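Side-chain contact in probable transcriptional regulator (Pseudomonas aeruginosa, PDB 2HR3), which probably binds DNA as a dimeric MarR-family regulator and controls transcription: residues 116-119 with 120-124. Numbering follows the deposited sequence.
Sequences VRAM and HACLD
Met119 and Leu123, four residues apart where helix 98-122 gives way to a loop, make the main apolar contact. The two side chains cross at a slant, with Met119 CG 3.7 Å from Leu123 CD1. Met119 is a selenomethionine. Its chain is extended up to SE and then bends (chi3 99°), which brings CE back to 3.9 Å from the same Leu123 CD1. The leucine methyl thus meets both ends of the bend. Both residues are buried and also pack on Leu131 of helix 125-142, whose Arg128 donates from its guanidinium to Met119 O.

Two lighter side-chain contacts lie on other sides of the helix. Val116 and His120 run side by side, pointing the same way. Val116 CG1 is anti to its own backbone nitrogen (chi1 172°) and lies 4.1 Å from His120 CD2. The imidazole also turns an edge to the preceding turn: Val116 O lies in the ring plane, 3.2 Å from His120 CD2. Cys122 SG sits loosely beside the methyl group of Ala118.

Among the backbone bonds, His120 N donates to Val116 O at 2.9 Å. The other three are weak. Ala121 N bonds to both Arg117 O and Ala118 O. Ala118 O also takes a bond from Cys122 N, so two amides share this carbonyl. Leu123 has an extended backbone, and Asp124 follows at the N-cap of helix 125-142. Its side chain caps a backbone N of that helix, OD1 also bonds to Ser126 OG, and Asp124 N bonds to Glu127 OE1.

The second subunit packs here too: its Leu9 meets Met119, its Leu141 meets Ala118, and its Arg140 bonds to Cys122 O. The arrangement is a tight helix-to-helix turn, consistent with a capping box, set in the helical dimer interface characteristic of MarR-family regulators.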
ATOM      1  N   VAL A 116      16.607   1.840   7.697  1.00 52.07           N
ATOM      2  CA  VAL A 116      18.071   1.772   7.908  1.00 52.81           C
ATOM      3  C   VAL A 116      18.443   1.032   9.170  1.00 52.36           C
ATOM      4  O   VAL A 116      19.389   0.220   9.180  1.00 53.51           O
ATOM      5  CB  VAL A 116      18.731   3.209   7.957  1.00 53.16           C
ATOM      6  CG1 VAL A 116      20.189   3.144   8.372  1.00 51.37           C
ATOM      7  CG2 VAL A 116      18.621   3.911   6.579  1.00 52.35           C
ATOM      8  N   ARG A 117      17.729   1.343  10.243  1.00 52.52           N
ATOM      9  CA  ARG A 117      17.913   0.680  11.530  1.00 51.86           C
ATOM     10  C   ARG A 117      17.439  -0.748  11.512  1.00 50.74           C
ATOM     11  O   ARG A 117      18.070  -1.584  12.135  1.00 48.80           O
ATOM     12  CB  ARG A 117      17.184   1.423  12.645  1.00 52.16           C
ATOM     13  CG  ARG A 117      17.988   2.537  13.272  1.00 53.75           C
ATOM     14  CD  ARG A 117      17.253   3.275  14.421  1.00 56.29           C
ATOM     15  NE  ARG A 117      15.776   3.328  14.319  1.00 60.86           N
ATOM     16  CZ  ARG A 117      14.945   2.512  14.993  1.00 62.83           C
ATOM     17  NH1 ARG A 117      15.417   1.550  15.825  1.00 62.92           N
ATOM     18  NH2 ARG A 117      13.624   2.639  14.838  1.00 61.68           N
ATOM     19  N   ALA A 118      16.323  -1.052  10.853  1.00 51.40           N
ATOM     20  CA  ALA A 118      15.982  -2.505  10.532  1.00 53.27           C
ATOM     21  C   ALA A 118      17.099  -3.255   9.819  1.00 53.11           C
ATOM     22  O   ALA A 118      17.465  -4.344  10.188  1.00 51.75           O
ATOM     23  CB  ALA A 118      14.695  -2.626   9.643  1.00 53.05           C
HETATM   24  N   MSE A 119      17.611  -2.632   8.777  1.00 54.87           N
HETATM   25  CA  MSE A 119      18.571  -3.224   7.918  1.00 58.20           C
HETATM   26  C   MSE A 119      19.882  -3.408   8.589  1.00 58.01           C
HETATM   27  O   MSE A 119      20.604  -4.313   8.262  1.00 58.85           O
HETATM   28  CB  MSE A 119      18.748  -2.344   6.727  1.00 58.05           C
HETATM   29  CG  MSE A 119      17.615  -2.503   5.710  1.00 61.50           C
HETATM   30 SE   MSE A 119      17.793  -1.375   4.050  1.00 71.45          SE
HETATM   31  CE  MSE A 119      18.470  -2.712   2.990  1.00 71.06           C
ATOM     32  N   HIS A 120      20.198  -2.586   9.596  1.00 58.12           N
ATOM     33  CA  HIS A 120      21.446  -2.786  10.309  1.00 56.53           C
ATOM     34  C   HIS A 120      21.323  -3.809  11.368  1.00 55.29           C
ATOM     35  O   HIS A 120      22.311  -4.439  11.731  1.00 53.37           O
ATOM     36  CB  HIS A 120      22.054  -1.471  10.762  1.00 56.95           C
ATOM     37  CG  HIS A 120      22.857  -0.847   9.671  1.00 60.14           C
ATOM     38  ND1 HIS A 120      24.220  -1.002   9.573  1.00 63.78           N
ATOM     39  CD2 HIS A 120      22.469  -0.233   8.524  1.00 64.19           C
ATOM     40  CE1 HIS A 120      24.653  -0.414   8.474  1.00 64.07           C
ATOM     41  NE2 HIS A 120      23.609   0.043   7.811  1.00 65.36           N
ATOM     42  N   ALA A 121      20.102  -4.034  11.805  1.00 54.46           N
ATOM     43  CA  ALA A 121      19.840  -4.964  12.906  1.00 54.20           C
ATOM     44  C   ALA A 121      19.443  -6.380  12.411  1.00 53.60           C
ATOM     45  O   ALA A 121      19.484  -7.302  13.166  1.00 54.47           O
ATOM     46  CB  ALA A 121      18.714  -4.372  13.784  1.00 53.20           C
ATOM     47  N   CYS A 122      18.987  -6.508  11.179  1.00 53.13           N
ATOM     48  CA  CYS A 122      18.321  -7.729  10.662  1.00 55.05           C
ATOM     49  C   CYS A 122      19.156  -8.488   9.624  1.00 54.14           C
ATOM     50  O   CYS A 122      18.929  -9.679   9.403  1.00 54.04           O
ATOM     51  CB  CYS A 122      16.980  -7.343   9.939  1.00 55.92           C
ATOM     52  SG  CYS A 122      15.760  -6.742  11.113  1.00 62.79           S
ATOM     53  N   LEU A 123      20.109  -7.778   9.014  1.00 52.85           N
ATOM     54  CA  LEU A 123      20.749  -8.178   7.810  1.00 53.08           C
ATOM     55  C   LEU A 123      22.200  -7.864   7.922  1.00 52.50           C
ATOM     56  O   LEU A 123      22.516  -6.849   8.500  1.00 52.54           O
ATOM     57  CB  LEU A 123      20.186  -7.317   6.588  1.00 53.12           C
ATOM     58  CG  LEU A 123      18.683  -7.063   6.270  1.00 52.21           C
ATOM     59  CD1 LEU A 123      18.481  -6.020   5.088  1.00 50.84           C
ATOM     60  CD2 LEU A 123      17.925  -8.333   5.978  1.00 51.90           C
ATOM     61  N   ASP A 124      23.070  -8.646   7.270  1.00 52.65           N
ATOM     62  CA  ASP A 124      24.461  -8.204   7.037  1.00 53.76           C
ATOM     63  C   ASP A 124      24.653  -7.463   5.719  1.00 52.98           C
ATOM     64  O   ASP A 124      23.728  -7.285   4.975  1.00 53.78           O
ATOM     65  CB  ASP A 124      25.484  -9.357   7.183  1.00 53.84           C
ATOM     66  CG  ASP A 124      25.361 -10.453   6.102  1.00 57.32           C
ATOM     67  OD1 ASP A 124      24.654 -10.296   5.093  1.00 61.36           O
ATOM     68  OD2 ASP A 124      25.977 -11.536   6.291  1.00 63.18           O
TER